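Local coordinates for protein pyridine synthase TbtD (Thermobispora bispora, PDB 5WA3) that probably forms the central pyridine ring of a thiopeptide macrocycle by a formal [4+2] cycloaddition between two dehydroalanines of a modified peptide, at residues E8-F13 and G127-P132. Numbering follows the deposited sequence.
Sequences ERWWRF and GERPEP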
# COMPACT_ATOMS: atom_id res chain seq x y z
N GLU A 8 -16.42 13.83 -10.81
CA GLU A 8 -16.47 15.33 -10.73
C GLU A 8 -15.95 15.93 -9.40
O GLU A 8 -15.45 17.04 -9.39
CB GLU A 8 -17.87 15.87 -11.03
CG GLU A 8 -17.85 17.09 -11.97
CD GLU A 8 -18.92 18.11 -11.66
OE1 GLU A 8 -19.12 18.41 -10.46
OE2 GLU A 8 -19.55 18.63 -12.61
N ARG A 9 -16.11 15.22 -8.29
CA ARG A 9 -15.37 15.53 -7.04
C ARG A 9 -14.88 14.22 -6.39
O ARG A 9 -15.25 13.12 -6.84
CB ARG A 9 -16.21 16.36 -6.05
CG ARG A 9 -16.63 17.77 -6.49
CD ARG A 9 -15.48 18.76 -6.65
NE ARG A 9 -15.60 19.53 -7.90
CZ ARG A 9 -16.39 20.60 -8.10
NH1 ARG A 9 -17.17 21.09 -7.13
NH2 ARG A 9 -16.41 21.18 -9.30
N TRP A 10 -14.02 14.34 -5.37
CA TRP A 10 -13.65 13.19 -4.51
C TRP A 10 -14.44 13.26 -3.22
O TRP A 10 -14.35 14.24 -2.46
CB TRP A 10 -12.17 13.15 -4.16
CG TRP A 10 -11.32 12.75 -5.24
CD1 TRP A 10 -10.52 13.56 -5.97
CD2 TRP A 10 -11.15 11.43 -5.74
NE1 TRP A 10 -9.85 12.81 -6.93
CE2 TRP A 10 -10.21 11.50 -6.80
CE3 TRP A 10 -11.69 10.19 -5.38
CZ2 TRP A 10 -9.81 10.38 -7.53
CZ3 TRP A 10 -11.26 9.03 -6.12
CH2 TRP A 10 -10.35 9.15 -7.18
N TRP A 11 -15.20 12.20 -2.98
CA TRP A 11 -16.12 12.13 -1.90
C TRP A 11 -15.52 11.14 -0.92
O TRP A 11 -14.88 10.15 -1.32
CB TRP A 11 -17.50 11.71 -2.42
CG TRP A 11 -18.11 12.79 -3.31
CD1 TRP A 11 -18.07 12.83 -4.68
CD2 TRP A 11 -18.81 13.97 -2.90
NE1 TRP A 11 -18.70 13.96 -5.13
CE2 TRP A 11 -19.15 14.68 -4.05
CE3 TRP A 11 -19.16 14.51 -1.65
CZ2 TRP A 11 -19.85 15.89 -4.01
CZ3 TRP A 11 -19.86 15.72 -1.61
CH2 TRP A 11 -20.20 16.39 -2.78
N ARG A 12 -15.73 11.39 0.37
CA ARG A 12 -15.01 10.68 1.40
C ARG A 12 -15.96 10.01 2.38
O ARG A 12 -16.85 10.66 2.95
CB ARG A 12 -14.07 11.67 2.10
CG ARG A 12 -13.09 12.40 1.15
CD ARG A 12 -12.22 13.50 1.78
NE ARG A 12 -13.00 14.38 2.64
CZ ARG A 12 -12.49 15.18 3.57
NH1 ARG A 12 -11.17 15.27 3.75
NH2 ARG A 12 -13.32 15.90 4.31
N PHE A 13 -15.79 8.70 2.57
CA PHE A 13 -16.43 7.96 3.67
C PHE A 13 -15.49 7.32 4.68
O PHE A 13 -14.45 6.80 4.32
CB PHE A 13 -17.28 6.84 3.13
CG PHE A 13 -18.38 7.33 2.27
CD1 PHE A 13 -19.56 7.72 2.84
CD2 PHE A 13 -18.20 7.45 0.91
CE1 PHE A 13 -20.57 8.22 2.06
CE2 PHE A 13 -19.21 7.92 0.12
CZ PHE A 13 -20.40 8.31 0.70
N GLY A 127 -17.89 14.31 3.02
CA GLY A 127 -17.85 15.46 2.14
C GLY A 127 -16.82 15.25 1.07
O GLY A 127 -16.38 14.12 0.82
N GLU A 128 -16.41 16.36 0.46
CA GLU A 128 -15.53 16.31 -0.69
C GLU A 128 -14.14 16.72 -0.25
O GLU A 128 -14.01 17.42 0.75
CB GLU A 128 -16.08 17.19 -1.83
CG GLU A 128 -16.50 18.63 -1.47
CD GLU A 128 -16.99 19.41 -2.68
OE1 GLU A 128 -16.17 19.75 -3.57
OE2 GLU A 128 -18.20 19.66 -2.75
N ARG A 129 -13.11 16.31 -0.99
CA ARG A 129 -11.71 16.59 -0.61
C ARG A 129 -11.37 18.10 -0.52
O ARG A 129 -12.01 18.88 -1.21
CB ARG A 129 -10.72 15.89 -1.57
CG ARG A 129 -10.25 14.51 -1.07
CD ARG A 129 -8.94 14.05 -1.69
NE ARG A 129 -7.84 14.93 -1.30
CZ ARG A 129 -6.55 14.68 -1.49
NH1 ARG A 129 -6.13 13.56 -2.07
NH2 ARG A 129 -5.65 15.58 -1.08
N PRO A 130 -10.35 18.49 0.32
CA PRO A 130 -9.83 19.85 0.52
C PRO A 130 -10.49 20.98 -0.26
O PRO A 130 -11.56 21.41 0.18
CB PRO A 130 -8.34 19.65 0.21
CG PRO A 130 -8.06 18.30 0.83
CD PRO A 130 -9.40 17.58 1.00
N GLU A 131 -9.88 21.49 -1.34
CA GLU A 131 -10.64 22.16 -2.41
C GLU A 131 -10.00 21.90 -3.82
O GLU A 131 -10.64 21.24 -4.65
CB GLU A 131 -10.96 23.67 -2.10
CG GLU A 131 -12.24 24.01 -1.29
CD GLU A 131 -13.58 23.76 -2.00
OE1 GLU A 131 -13.66 23.68 -3.25
OE2 GLU A 131 -14.61 23.64 -1.28
N PRO A 132 -8.76 22.41 -4.10
CA PRO A 132 -8.04 21.95 -5.31
C PRO A 132 -6.85 21.01 -4.99
O PRO A 132 -6.05 21.29 -4.10
CB PRO A 132 -7.56 23.26 -5.94
CG PRO A 132 -7.46 24.24 -4.80
CD PRO A 132 -8.09 23.61 -3.56
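Gly127 accepts a backbone hydrogen bond at its O from Arg12 N, 2.8 Å away. The side chain of Arg12 starts past the same oxygen. Its guanidinium NH2 also makes a weak hydrogen bond to Glu126 O, one residue further back on the strand. The positive phi of Gly127 (102°) suits a residue without CB.

Glu128 pairs with Trp11 as an antiparallel non-hydrogen-bonded pair. Its CB sits over one face of the indole, 4.1 Å from the centroid of the Trp11 six-membered ring, a CH-pi contact. Trp11 NE1 is turned to another partner, Thr62 O on strand 55-62. Glu128 CG sits between its backbone N and carbonyl carbon (chi1 49°), and the extended chain runs side by side with Arg9; OE1 lies 3.3 Å from Arg9 CD. The salt bridge from this oxygen to Arg9 NH1 is long, at 3.9 Å.

Arg129 N donates a hydrogen bond to Trp10 O, 2.8 Å away. Its side chain leaves on the sheet face that carries Trp10 and Arg12. Arg129 CG packs 3.6 Å from Arg12 CD, where the two chains cross at about a right angle, and also touches Trp10 CB. Pro130 CD then reaches Arg12 NH1 at 4.0 Å.

The contact joins the N-terminal strand 9-16 to the end of strand 123-128, where the chain runs on into a loop; strand 123-128 is an outer one of a four-stranded antiparallel sheet of order 2-3-1-4.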